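Local coordinates for protein catalase A (Saccharomyces cerevisiae, PDB 1A4E) that breaks down hydrogen peroxide to water and oxygen at a heme, probably protecting the cell from peroxide made by peroxisomal oxidases, at residues D109-A114 with R193-Y198; T131-I136 with A175-M180; F183-T188 with Q446-Y451; S199-K204 with D331-A336. One frame throughout, in Å; residues are numbered along the deposited sequence.

Contact 1 of 4, residues D109-A114 with R193-Y198. With HEM (protoporphyrin IX containing Fe), chain I.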
# COMPACT_ATOMS: atom_id res chain seq x y z
N ASP B 109 -23.56 -4.75 -21.53
CA ASP B 109 -22.67 -5.55 -20.70
C ASP B 109 -23.49 -6.62 -20.00
O ASP B 109 -24.71 -6.50 -19.94
CB ASP B 109 -21.98 -4.72 -19.61
CG ASP B 109 -20.48 -4.51 -19.76
OD1 ASP B 109 -19.84 -5.12 -20.61
OD2 ASP B 109 -19.95 -3.72 -18.99
N PRO B 110 -22.90 -7.67 -19.42
CA PRO B 110 -23.51 -8.37 -18.31
C PRO B 110 -23.62 -7.43 -17.12
O PRO B 110 -22.93 -6.41 -17.01
CB PRO B 110 -22.60 -9.56 -18.04
CG PRO B 110 -21.74 -9.68 -19.28
CD PRO B 110 -21.60 -8.24 -19.76
N ARG B 111 -24.58 -7.75 -16.26
CA ARG B 111 -24.71 -7.06 -15.00
C ARG B 111 -24.35 -8.06 -13.91
O ARG B 111 -24.70 -9.24 -13.99
CB ARG B 111 -26.13 -6.59 -14.72
CG ARG B 111 -26.80 -5.59 -15.63
CD ARG B 111 -26.07 -4.26 -15.75
NE ARG B 111 -25.44 -4.27 -17.04
CZ ARG B 111 -25.78 -3.46 -18.04
NH1 ARG B 111 -26.73 -2.53 -17.97
NH2 ARG B 111 -25.21 -3.71 -19.20
N GLY B 112 -23.61 -7.61 -12.90
CA GLY B 112 -23.32 -8.42 -11.74
C GLY B 112 -24.50 -8.36 -10.78
O GLY B 112 -25.26 -7.38 -10.75
N PHE B 113 -24.63 -9.42 -9.99
CA PHE B 113 -25.70 -9.59 -9.02
C PHE B 113 -25.05 -10.44 -7.92
O PHE B 113 -25.15 -11.67 -7.88
CB PHE B 113 -26.88 -10.31 -9.71
CG PHE B 113 -28.22 -10.34 -8.97
CD1 PHE B 113 -28.31 -10.37 -7.57
CD2 PHE B 113 -29.40 -10.36 -9.73
CE1 PHE B 113 -29.56 -10.42 -6.94
CE2 PHE B 113 -30.64 -10.42 -9.10
CZ PHE B 113 -30.72 -10.45 -7.71
N ALA B 114 -24.32 -9.72 -7.06
CA ALA B 114 -23.59 -10.31 -5.95
C ALA B 114 -24.34 -10.12 -4.64
O ALA B 114 -24.68 -8.99 -4.30
CB ALA B 114 -22.23 -9.66 -5.82
N ARG B 193 -33.81 -3.88 -11.12
CA ARG B 193 -35.00 -4.55 -10.62
C ARG B 193 -35.68 -5.40 -11.69
O ARG B 193 -36.58 -6.18 -11.40
CB ARG B 193 -35.98 -3.51 -10.11
CG ARG B 193 -35.42 -2.70 -8.96
CD ARG B 193 -36.00 -1.30 -8.91
NE ARG B 193 -37.45 -1.32 -8.88
CZ ARG B 193 -38.19 -0.63 -9.74
NH1 ARG B 193 -37.66 0.14 -10.69
NH2 ARG B 193 -39.51 -0.73 -9.67
N SER B 194 -35.24 -5.27 -12.94
CA SER B 194 -35.88 -5.94 -14.06
C SER B 194 -34.99 -6.97 -14.74
O SER B 194 -35.07 -7.16 -15.95
CB SER B 194 -36.31 -4.87 -15.05
OG SER B 194 -37.23 -3.95 -14.49
N MET B 195 -34.13 -7.65 -13.96
CA MET B 195 -33.23 -8.68 -14.49
C MET B 195 -33.10 -9.85 -13.54
O MET B 195 -33.42 -9.76 -12.35
CB MET B 195 -31.83 -8.11 -14.75
CG MET B 195 -31.19 -7.42 -13.55
SD MET B 195 -29.47 -6.92 -13.81
CE MET B 195 -28.82 -7.51 -12.28
N HIS B 196 -32.64 -10.99 -14.07
CA HIS B 196 -32.44 -12.19 -13.27
C HIS B 196 -31.00 -12.31 -12.82
O HIS B 196 -30.12 -11.64 -13.34
CB HIS B 196 -32.79 -13.44 -14.08
CG HIS B 196 -34.22 -13.51 -14.56
ND1 HIS B 196 -35.30 -13.13 -13.90
CD2 HIS B 196 -34.63 -14.00 -15.77
CE1 HIS B 196 -36.35 -13.37 -14.65
NE2 HIS B 196 -35.93 -13.89 -15.78
N GLY B 197 -30.75 -13.18 -11.84
CA GLY B 197 -29.41 -13.55 -11.40
C GLY B 197 -29.28 -15.05 -11.62
O GLY B 197 -30.28 -15.76 -11.61
N TYR B 198 -28.09 -15.60 -11.90
CA TYR B 198 -27.92 -17.04 -12.12
C TYR B 198 -26.56 -17.41 -11.59
O TYR B 198 -25.61 -16.65 -11.78
CB TYR B 198 -27.89 -17.46 -13.59
CG TYR B 198 -29.06 -17.03 -14.45
CD1 TYR B 198 -29.08 -15.74 -14.96
CD2 TYR B 198 -30.08 -17.93 -14.76
CE1 TYR B 198 -30.13 -15.32 -15.78
CE2 TYR B 198 -31.14 -17.52 -15.58
CZ TYR B 198 -31.15 -16.21 -16.08
OH TYR B 198 -32.19 -15.78 -16.88
CHA HEM I . -15.91 -9.37 -9.73
CHB HEM I . -12.44 -12.42 -11.02
CHC HEM I . -15.62 -14.94 -13.55
CHD HEM I . -19.17 -12.51 -11.41
C1A HEM I . -14.66 -9.89 -10.00
C2A HEM I . -13.44 -9.43 -9.37
C3A HEM I . -12.48 -10.33 -9.66
C4A HEM I . -13.10 -11.33 -10.49
CMA HEM I . -11.04 -10.37 -9.15
CAA HEM I . -13.30 -8.20 -8.49
CBA HEM I . -13.26 -8.64 -7.04
CGA HEM I . -13.10 -7.52 -6.04
O1A HEM I . -12.22 -6.67 -6.18
O2A HEM I . -13.86 -7.52 -5.09
C1B HEM I . -13.01 -13.39 -11.80
C2B HEM I . -12.27 -14.46 -12.43
C3B HEM I . -13.15 -15.13 -13.25
C4B HEM I . -14.42 -14.46 -13.07
CMB HEM I . -10.78 -14.70 -12.19
CAB HEM I . -12.94 -16.22 -14.11
CBB HEM I . -11.78 -17.12 -14.17
C1C HEM I . -16.87 -14.52 -13.17
C2C HEM I . -18.09 -15.25 -13.45
C3C HEM I . -19.09 -14.61 -12.79
C4C HEM I . -18.48 -13.47 -12.12
CMC HEM I . -18.16 -16.53 -14.28
CAC HEM I . -20.43 -14.97 -12.70
CBC HEM I . -20.88 -16.23 -12.16
C1D HEM I . -18.59 -11.42 -10.78
C2D HEM I . -19.32 -10.41 -10.06
C3D HEM I . -18.41 -9.52 -9.62
C4D HEM I . -17.12 -9.99 -10.05
CMD HEM I . -20.82 -10.35 -9.82
CAD HEM I . -18.69 -8.23 -8.87
CBD HEM I . -18.72 -8.38 -7.36
CGD HEM I . -19.07 -7.05 -6.72
O1D HEM I . -20.14 -6.53 -6.97
O2D HEM I . -18.26 -6.51 -5.97
NA HEM I . -14.44 -11.08 -10.67
NB HEM I . -14.33 -13.41 -12.17
NC HEM I . -17.11 -13.46 -12.32
ND HEM I . -17.23 -11.17 -10.76
FE HEM I . -15.78 -12.25 -11.51

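Contact 2 of 4, residues T131-I136 with A175-M180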
# COMPACT_ATOMS: atom_id res chain seq x y z
N THR B 131 -26.71 -13.43 -16.41
CA THR B 131 -26.74 -14.33 -17.55
C THR B 131 -26.52 -15.76 -17.08
O THR B 131 -25.80 -15.96 -16.10
CB THR B 131 -25.67 -13.84 -18.56
OG1 THR B 131 -25.63 -14.85 -19.56
CG2 THR B 131 -24.29 -13.59 -17.97
N PRO B 132 -27.15 -16.78 -17.69
CA PRO B 132 -26.99 -18.20 -17.34
C PRO B 132 -25.60 -18.77 -17.57
O PRO B 132 -25.19 -19.74 -16.92
CB PRO B 132 -28.01 -18.92 -18.19
CG PRO B 132 -28.96 -17.86 -18.66
CD PRO B 132 -28.07 -16.66 -18.81
N VAL B 133 -24.89 -18.19 -18.55
CA VAL B 133 -23.56 -18.66 -18.94
C VAL B 133 -22.51 -17.55 -18.87
O VAL B 133 -22.79 -16.46 -18.37
CB VAL B 133 -23.63 -19.26 -20.38
CG1 VAL B 133 -24.52 -20.49 -20.37
CG2 VAL B 133 -24.21 -18.26 -21.36
N PHE B 134 -21.29 -17.82 -19.35
CA PHE B 134 -20.27 -16.80 -19.46
C PHE B 134 -19.43 -17.08 -20.71
O PHE B 134 -19.59 -18.08 -21.40
CB PHE B 134 -19.42 -16.80 -18.19
CG PHE B 134 -18.59 -15.55 -17.93
CD1 PHE B 134 -19.21 -14.30 -17.79
CD2 PHE B 134 -17.19 -15.66 -17.85
CE1 PHE B 134 -18.42 -13.16 -17.56
CE2 PHE B 134 -16.42 -14.52 -17.62
CZ PHE B 134 -17.03 -13.27 -17.48
N PHE B 135 -18.52 -16.15 -21.01
CA PHE B 135 -17.68 -16.18 -22.19
C PHE B 135 -16.60 -17.24 -22.24
O PHE B 135 -16.14 -17.61 -23.32
CB PHE B 135 -17.00 -14.82 -22.36
CG PHE B 135 -17.94 -13.63 -22.40
CD1 PHE B 135 -18.35 -13.02 -21.21
CD2 PHE B 135 -18.36 -13.11 -23.63
CE1 PHE B 135 -19.17 -11.89 -21.25
CE2 PHE B 135 -19.18 -11.99 -23.67
CZ PHE B 135 -19.59 -11.37 -22.48
N ILE B 136 -16.15 -17.76 -21.09
CA ILE B 136 -15.02 -18.68 -21.08
C ILE B 136 -15.27 -19.91 -20.22
O ILE B 136 -16.14 -19.93 -19.35
CB ILE B 136 -13.72 -17.97 -20.56
CG1 ILE B 136 -13.97 -17.36 -19.18
CG2 ILE B 136 -13.26 -16.90 -21.55
CD1 ILE B 136 -12.70 -16.86 -18.48
N ALA B 175 -17.46 -19.03 -26.56
CA ALA B 175 -18.09 -17.84 -26.02
C ALA B 175 -19.40 -17.46 -26.71
O ALA B 175 -20.14 -16.64 -26.18
CB ALA B 175 -17.15 -16.66 -26.16
N ILE B 176 -19.71 -18.08 -27.87
CA ILE B 176 -20.84 -17.73 -28.72
C ILE B 176 -22.22 -17.76 -28.05
O ILE B 176 -23.03 -16.88 -28.34
CB ILE B 176 -20.70 -18.67 -29.99
CG1 ILE B 176 -21.08 -17.86 -31.23
CG2 ILE B 176 -21.48 -19.96 -29.87
CD1 ILE B 176 -22.44 -17.18 -31.38
N HIS B 177 -22.51 -18.70 -27.12
CA HIS B 177 -23.79 -18.73 -26.40
C HIS B 177 -23.93 -17.44 -25.61
O HIS B 177 -24.98 -16.79 -25.65
CB HIS B 177 -23.80 -19.95 -25.48
CG HIS B 177 -25.11 -20.31 -24.79
ND1 HIS B 177 -25.28 -21.31 -23.93
CD2 HIS B 177 -26.32 -19.66 -24.91
CE1 HIS B 177 -26.53 -21.29 -23.53
NE2 HIS B 177 -27.14 -20.30 -24.12
N GLN B 178 -22.84 -17.03 -24.94
CA GLN B 178 -22.83 -15.80 -24.18
C GLN B 178 -22.88 -14.56 -25.06
O GLN B 178 -23.58 -13.61 -24.69
CB GLN B 178 -21.58 -15.74 -23.30
CG GLN B 178 -21.48 -14.48 -22.47
CD GLN B 178 -22.66 -14.14 -21.57
OE1 GLN B 178 -23.02 -12.99 -21.36
NE2 GLN B 178 -23.28 -15.15 -20.99
N VAL B 179 -22.18 -14.54 -26.21
CA VAL B 179 -22.20 -13.38 -27.09
C VAL B 179 -23.61 -13.15 -27.62
O VAL B 179 -24.02 -12.00 -27.75
CB VAL B 179 -21.19 -13.62 -28.23
CG1 VAL B 179 -21.23 -12.51 -29.26
CG2 VAL B 179 -19.79 -13.65 -27.64
N MET B 180 -24.36 -14.24 -27.85
CA MET B 180 -25.75 -14.17 -28.28
C MET B 180 -26.63 -13.49 -27.25
O MET B 180 -27.46 -12.65 -27.59
CB MET B 180 -26.29 -15.58 -28.52
CG MET B 180 -25.79 -16.29 -29.77
SD MET B 180 -26.44 -15.56 -31.29
CE MET B 180 -28.04 -16.28 -31.15
O HOH W 1 -20.70 -19.00 -23.93

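Contact 3 of 4, residues F183-T188 with Q446-Y451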
# COMPACT_ATOMS: atom_id res chain seq x y z
N PHE B 183 -25.57 -9.54 -26.85
CA PHE B 183 -26.05 -8.66 -27.88
C PHE B 183 -27.55 -8.67 -28.12
O PHE B 183 -28.04 -7.99 -29.02
CB PHE B 183 -25.31 -8.97 -29.16
CG PHE B 183 -23.94 -8.31 -29.18
CD1 PHE B 183 -23.81 -6.98 -29.60
CD2 PHE B 183 -22.81 -9.02 -28.76
CE1 PHE B 183 -22.56 -6.37 -29.60
CE2 PHE B 183 -21.56 -8.39 -28.76
CZ PHE B 183 -21.43 -7.07 -29.18
N SER B 184 -28.30 -9.43 -27.32
CA SER B 184 -29.75 -9.32 -27.37
C SER B 184 -30.12 -8.11 -26.50
O SER B 184 -29.23 -7.49 -25.90
CB SER B 184 -30.40 -10.58 -26.82
OG SER B 184 -30.24 -10.72 -25.41
N ASP B 185 -31.40 -7.73 -26.40
CA ASP B 185 -31.76 -6.61 -25.55
C ASP B 185 -31.65 -6.87 -24.06
O ASP B 185 -31.72 -5.95 -23.25
CB ASP B 185 -33.18 -6.15 -25.90
CG ASP B 185 -33.32 -5.41 -27.23
OD1 ASP B 185 -32.33 -5.07 -27.87
OD2 ASP B 185 -34.46 -5.17 -27.63
N ARG B 186 -31.46 -8.15 -23.68
CA ARG B 186 -31.16 -8.55 -22.31
C ARG B 186 -29.80 -7.99 -21.89
O ARG B 186 -29.53 -7.86 -20.70
CB ARG B 186 -31.11 -10.07 -22.21
CG ARG B 186 -32.42 -10.77 -22.53
CD ARG B 186 -33.38 -10.69 -21.35
NE ARG B 186 -32.88 -11.49 -20.25
CZ ARG B 186 -33.48 -12.62 -19.84
NH1 ARG B 186 -34.60 -13.07 -20.43
NH2 ARG B 186 -32.93 -13.30 -18.83
N GLY B 187 -28.94 -7.64 -22.86
CA GLY B 187 -27.64 -7.03 -22.64
C GLY B 187 -27.73 -5.59 -22.14
O GLY B 187 -26.73 -5.04 -21.67
N THR B 188 -28.90 -4.95 -22.29
CA THR B 188 -29.15 -3.62 -21.76
C THR B 188 -30.47 -3.61 -20.95
O THR B 188 -31.50 -3.16 -21.46
CB THR B 188 -29.21 -2.58 -22.93
OG1 THR B 188 -30.17 -3.05 -23.86
CG2 THR B 188 -27.87 -2.37 -23.62
N GLN B 446 -35.09 -10.91 -32.95
CA GLN B 446 -34.07 -11.41 -33.86
C GLN B 446 -33.53 -10.33 -34.78
O GLN B 446 -32.39 -10.41 -35.25
CB GLN B 446 -34.61 -12.53 -34.72
CG GLN B 446 -34.95 -13.79 -33.95
CD GLN B 446 -35.25 -14.96 -34.87
OE1 GLN B 446 -35.93 -14.82 -35.89
NE2 GLN B 446 -34.74 -16.13 -34.53
N LYS B 447 -34.37 -9.32 -35.07
CA LYS B 447 -33.96 -8.16 -35.86
C LYS B 447 -33.05 -7.30 -35.01
O LYS B 447 -32.01 -6.83 -35.48
CB LYS B 447 -35.16 -7.32 -36.28
CG LYS B 447 -36.12 -8.03 -37.22
CD LYS B 447 -37.43 -7.26 -37.40
CE LYS B 447 -37.32 -5.97 -38.20
NZ LYS B 447 -36.91 -6.24 -39.57
N ASN B 448 -33.46 -7.11 -33.74
CA ASN B 448 -32.67 -6.36 -32.78
C ASN B 448 -31.35 -7.04 -32.50
O ASN B 448 -30.36 -6.32 -32.40
CB ASN B 448 -33.42 -6.20 -31.46
CG ASN B 448 -34.52 -5.14 -31.54
OD1 ASN B 448 -34.65 -4.41 -32.51
ND2 ASN B 448 -35.34 -5.03 -30.50
N LEU B 449 -31.27 -8.38 -32.41
CA LEU B 449 -29.99 -9.06 -32.20
C LEU B 449 -29.00 -8.75 -33.33
O LEU B 449 -27.86 -8.36 -33.07
CB LEU B 449 -30.18 -10.58 -32.12
CG LEU B 449 -28.92 -11.46 -31.98
CD1 LEU B 449 -28.29 -11.26 -30.62
CD2 LEU B 449 -29.29 -12.91 -32.12
N ALA B 450 -29.49 -8.87 -34.57
CA ALA B 450 -28.68 -8.61 -35.75
C ALA B 450 -28.22 -7.17 -35.87
O ALA B 450 -27.10 -6.92 -36.29
CB ALA B 450 -29.47 -8.96 -36.99
N TYR B 451 -29.10 -6.24 -35.48
CA TYR B 451 -28.79 -4.82 -35.49
C TYR B 451 -27.76 -4.47 -34.41
O TYR B 451 -26.81 -3.74 -34.70
CB TYR B 451 -30.08 -4.03 -35.28
CG TYR B 451 -29.88 -2.53 -35.18
CD1 TYR B 451 -29.64 -1.75 -36.33
CD2 TYR B 451 -29.90 -1.92 -33.92
CE1 TYR B 451 -29.44 -0.38 -36.20
CE2 TYR B 451 -29.69 -0.55 -33.80
CZ TYR B 451 -29.47 0.21 -34.94
OH TYR B 451 -29.26 1.56 -34.79

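Contact 4 of 4, residues S199-K204 with D331-A336. With HEM (protoporphyrin IX containing Fe), chain I.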
# COMPACT_ATOMS: atom_id res chain seq x y z
N SER B 199 -26.42 -18.59 -10.96
CA SER B 199 -25.12 -19.02 -10.47
C SER B 199 -24.09 -19.16 -11.57
O SER B 199 -22.91 -18.91 -11.34
CB SER B 199 -25.25 -20.35 -9.73
OG SER B 199 -25.68 -21.43 -10.54
N GLY B 200 -24.55 -19.52 -12.78
CA GLY B 200 -23.69 -19.74 -13.93
C GLY B 200 -23.06 -21.12 -13.85
O GLY B 200 -23.27 -21.99 -14.69
N HIS B 201 -22.26 -21.31 -12.80
CA HIS B 201 -21.61 -22.56 -12.51
C HIS B 201 -22.54 -23.53 -11.80
O HIS B 201 -23.57 -23.20 -11.22
CB HIS B 201 -20.40 -22.36 -11.61
CG HIS B 201 -19.44 -21.26 -12.01
ND1 HIS B 201 -18.49 -21.27 -12.93
CD2 HIS B 201 -19.42 -20.03 -11.40
CE1 HIS B 201 -17.90 -20.10 -12.91
NE2 HIS B 201 -18.46 -19.37 -11.99
N THR B 202 -22.08 -24.78 -11.84
CA THR B 202 -22.67 -25.86 -11.09
C THR B 202 -21.98 -25.80 -9.73
O THR B 202 -20.76 -25.65 -9.63
CB THR B 202 -22.37 -27.20 -11.81
OG1 THR B 202 -23.09 -27.20 -13.04
CG2 THR B 202 -22.77 -28.39 -10.98
N TYR B 203 -22.77 -25.86 -8.66
CA TYR B 203 -22.24 -25.95 -7.32
C TYR B 203 -22.63 -27.31 -6.76
O TYR B 203 -23.39 -28.04 -7.38
CB TYR B 203 -22.82 -24.83 -6.46
CG TYR B 203 -22.20 -23.47 -6.74
CD1 TYR B 203 -22.56 -22.71 -7.87
CD2 TYR B 203 -21.26 -22.96 -5.84
CE1 TYR B 203 -21.99 -21.46 -8.09
CE2 TYR B 203 -20.68 -21.71 -6.06
CZ TYR B 203 -21.04 -20.97 -7.18
OH TYR B 203 -20.46 -19.74 -7.38
N LYS B 204 -22.08 -27.71 -5.61
CA LYS B 204 -22.45 -28.97 -5.00
C LYS B 204 -23.05 -28.69 -3.63
O LYS B 204 -22.36 -28.17 -2.76
CB LYS B 204 -21.24 -29.89 -4.84
CG LYS B 204 -20.76 -30.43 -6.19
CD LYS B 204 -19.65 -31.45 -6.02
CE LYS B 204 -18.34 -30.80 -5.58
NZ LYS B 204 -17.32 -31.80 -5.32
N ASP B 331 -15.71 -27.12 -11.96
CA ASP B 331 -15.77 -26.18 -13.07
C ASP B 331 -14.49 -25.34 -12.97
O ASP B 331 -14.30 -24.67 -11.95
CB ASP B 331 -17.02 -25.31 -12.92
CG ASP B 331 -17.24 -24.16 -13.91
OD1 ASP B 331 -16.32 -23.46 -14.31
OD2 ASP B 331 -18.39 -23.93 -14.27
N PRO B 332 -13.60 -25.33 -13.98
CA PRO B 332 -12.28 -24.72 -13.93
C PRO B 332 -12.29 -23.21 -13.69
O PRO B 332 -11.35 -22.68 -13.10
CB PRO B 332 -11.64 -25.06 -15.25
CG PRO B 332 -12.48 -26.17 -15.78
CD PRO B 332 -13.87 -25.81 -15.33
N VAL B 333 -13.35 -22.54 -14.16
CA VAL B 333 -13.52 -21.11 -13.97
C VAL B 333 -13.89 -20.84 -12.51
O VAL B 333 -13.27 -19.96 -11.90
CB VAL B 333 -14.60 -20.60 -14.94
CG1 VAL B 333 -14.85 -19.12 -14.81
CG2 VAL B 333 -14.10 -20.85 -16.35
N LEU B 334 -14.84 -21.58 -11.92
CA LEU B 334 -15.21 -21.43 -10.52
C LEU B 334 -14.05 -21.75 -9.59
O LEU B 334 -13.88 -21.08 -8.57
CB LEU B 334 -16.38 -22.35 -10.17
CG LEU B 334 -16.90 -22.38 -8.73
CD1 LEU B 334 -17.22 -20.97 -8.23
CD2 LEU B 334 -18.14 -23.25 -8.68
N GLN B 335 -13.26 -22.77 -9.95
CA GLN B 335 -12.09 -23.16 -9.19
C GLN B 335 -11.08 -22.01 -9.08
O GLN B 335 -10.59 -21.74 -7.98
CB GLN B 335 -11.43 -24.35 -9.86
CG GLN B 335 -12.20 -25.66 -9.76
CD GLN B 335 -12.01 -26.41 -8.46
OE1 GLN B 335 -10.90 -26.81 -8.14
NE2 GLN B 335 -13.06 -26.63 -7.69
N ALA B 336 -10.80 -21.31 -10.18
CA ALA B 336 -9.90 -20.16 -10.16
C ALA B 336 -10.45 -18.97 -9.37
O ALA B 336 -9.69 -18.23 -8.73
CB ALA B 336 -9.62 -19.69 -11.56
CHA HEM I . -15.91 -9.37 -9.73
CHB HEM I . -12.44 -12.42 -11.02
CHC HEM I . -15.62 -14.94 -13.55
CHD HEM I . -19.17 -12.51 -11.41
C1A HEM I . -14.66 -9.89 -10.00
C2A HEM I . -13.44 -9.43 -9.37
C3A HEM I . -12.48 -10.33 -9.66
C4A HEM I . -13.10 -11.33 -10.49
CMA HEM I . -11.04 -10.37 -9.15
CAA HEM I . -13.30 -8.20 -8.49
CBA HEM I . -13.26 -8.64 -7.04
CGA HEM I . -13.10 -7.52 -6.04
O1A HEM I . -12.22 -6.67 -6.18
O2A HEM I . -13.86 -7.52 -5.09
C1B HEM I . -13.01 -13.39 -11.80
C2B HEM I . -12.27 -14.46 -12.43
C3B HEM I . -13.15 -15.13 -13.25
C4B HEM I . -14.42 -14.46 -13.07
CMB HEM I . -10.78 -14.70 -12.19
CAB HEM I . -12.94 -16.22 -14.11
CBB HEM I . -11.78 -17.12 -14.17
C1C HEM I . -16.87 -14.52 -13.17
C2C HEM I . -18.09 -15.25 -13.45
C3C HEM I . -19.09 -14.61 -12.79
C4C HEM I . -18.48 -13.47 -12.12
CMC HEM I . -18.16 -16.53 -14.28
CAC HEM I . -20.43 -14.97 -12.70
CBC HEM I . -20.88 -16.23 -12.16
C1D HEM I . -18.59 -11.42 -10.78
C2D HEM I . -19.32 -10.41 -10.06
C3D HEM I . -18.41 -9.52 -9.62
C4D HEM I . -17.12 -9.99 -10.05
CMD HEM I . -20.82 -10.35 -9.82
CAD HEM I . -18.69 -8.23 -8.87
CBD HEM I . -18.72 -8.38 -7.36
CGD HEM I . -19.07 -7.05 -6.72
O1D HEM I . -20.14 -6.53 -6.97
O2D HEM I . -18.26 -6.51 -5.97
NA HEM I . -14.44 -11.08 -10.67
NB HEM I . -14.33 -13.41 -12.17
NC HEM I . -17.11 -13.46 -12.32
ND HEM I . -17.23 -11.17 -10.76
FE HEM I . -15.78 -12.25 -11.51
O HOH W 2 -20.83 -25.28 -14.47

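Contact 1 of 4, residues D109-A114 with R193-Y198
M195 reaches across to R111 and F113 with its thioether, and no hydrogen bond joins 109-114 to 193-198. The methionine crosses the R111 side chain at about a right angle, so that SD lies 3.5 Å from R111 CB and equally near R111 CG. Its CG sits between the backbone N and the carbonyl carbon (chi1 54°), and the bend at the thioether swings CE to 3.9 Å from F113 CD2. The same CD2 comes 3.6 Å from G197 CA. This is the tight end of the contact: a CB on G197 would clash with the F113 ring, whose edge also meets H196 O. W260 and F94 also meet F113 edge-to-face. At the other end the backbones part, from 5.9 Å between the CA atoms of F113 and G197 to 8.7 Å between those of R111 and M195. There the polar groups turn elsewhere. The R111 guanidinium folds back on its own chain, where NH2 gives a hydrogen bond to D109 O at 2.9 Å and another to V107 O. H196 and R193, both partly exposed, point away from 109-114; H196 ND1 is bonded to T221, and R193 forms a salt bridge with D247. On the heme side G112 CA lies 3.7 Å from the porphyrin methyl CMD, and a CB here would clash with that methyl. At G112 the strand thus presents backbone to the heme while F113 points into the packing, as part of the antiparallel β-barrel that lines the heme pocket in catalases.

Contact 2 of 4, residues T131-I136 with A175-M180
T131 and Q178 meet tip to tip: Q178 NE2 donates to T131 OG1 at 2.8 Å, almost straight at 168° and in the plane of the amide. With OG1 anti to its backbone N (chi1 173°), T131 holds the oxygen toward helix 176-182. V133 then slides past the glutamine and lays CG2 over the face of the H177 imidazole, 4.2 Å from its centroid; H177 ND1 is bonded to T283 O. V133 O lies 3.0 Å from Q178 NE2, but at an angle too poor for a bond. The F134 side chain points away from the helix, its ring lying by the heme and the bound azide, and the residue meets the helix through its carbonyl. A water donates to F134 O at 2.9 Å and accepts from Q178 N at 3.1 Å, bridging the loop carbonyl to a backbone N-H of the helix. At F135, Q178 CG stands 3.4 Å above the ring, centred on the face, while F135 O touches A175 CB at 3.2 Å. Q178 is therefore gripped both ways, its methylene by an aromatic face and its amide by a hydroxyl, so that the buried NE2 has an acceptor and the loop bearing F134 is tied to the helix.

Contact 3 of 4, residues F183-T188 with Q446-Y451
D185 and N448 both place CG beside the backbone N (chi1 -73° and -76°), which turns carboxylate and amide toward each other. L449, with CG anti to its N, sends CD1 toward the F183-S184 peptide. The contact joins two parts of the catalase fold: the loop and 3-10 turn that follow helix 176-182, and helix 445-457 of the C-terminal helical domain. N448 ND2 gives D185 OD2 a weak hydrogen bond of 3.0 Å, bent to 130° at the hydrogen, and the two flat groups are well out of a common plane. D185 draws further amides of the same helix: Q445 NE2 also donates to OD2, and N452 ND2 to OD1. An alanine in place of D185 would probably leave the amides of Q445 and N448 without their shared acceptor and N452 without its bond to OD1, weakening the polar join between loop and helix. The turn itself is held by backbone bonds, with G187 N donating to S184 O at 3.1 Å. Beside the polar cluster L449 packs on the loop backbone. It is wedged among Y436, L439 and L479 of neighbouring helices, and its CD1 projects out to the loop. That methyl lies 4.0 Å from F183 CB. It comes closer still to the carbonyl of the same residue, 3.6 Å from F183 O.

Contact 4 of 4, residues S199-K204 with D331-A336
The N-terminus of helix 332-348, which carries the axial heme ligand Y341, is capped by D331, and H201 from the segment leading into strand 203-206 binds the same carboxylate. D331 OD1 accepts weak capping bonds from V333 N at 3.1 Å and from L334 N. D331 OD2 accepts a hydrogen bond from H201 ND1 at 3.0 Å. That bond lies in the imidazole plane but meets the carboxylate from well above its own plane, the two planes standing 77° apart. A water lies 2.8 Å from D331 OD2 and accepts from T202 N, linking the segments a second time. L334 packs against both rings of 199-204: its CB stands over the H201 ring, 3.7 Å from the centroid, and CD2 lies over the Y203 ring, 4.0 Å from its centroid. With CG anti to the backbone N (chi1 178°), L334 extends from one ring to the other. H201 NE2 lies near the heme methyl CMC and receives a weak hydrogen bond from R337 NH1. An alanine in place of H201 would probably leave D331 OD2 without its histidine donor and R337 without this weak acceptor, and open a gap between L334 CB and the heme methyl CMC. On the far side of the helix, P332 packs on R24 of a neighbouring subunit. V333 also borders the heme: its CG1 lies at the edge of the H201 ring, 3.7 Å from CE1, and 3.5 Å from the vinyl carbon CAB of the heme.

In the fold
Contacts 1 and 4 adjoin in sequence through Y198 and S199, their centres about 17 Å apart, and both touch the heme. Contact 2 touches both: Y198 CD1 lies 3.3 Å from T131 C, and I136 O 3.7 Å from V333 CG2. The side chain of its F134 comes about 4 Å from that of the active-site N129, with G112 of contact 1 also close to N129. Contact 3 lies away from the annotated sites but touches contact 2 where M180 O meets L449 CD1 at 3.4 Å, and contact 1 through a probable hydrogen bond from D109 N to G187 O. Contacts 3 and 4 are farthest apart, about 27 Å between centres.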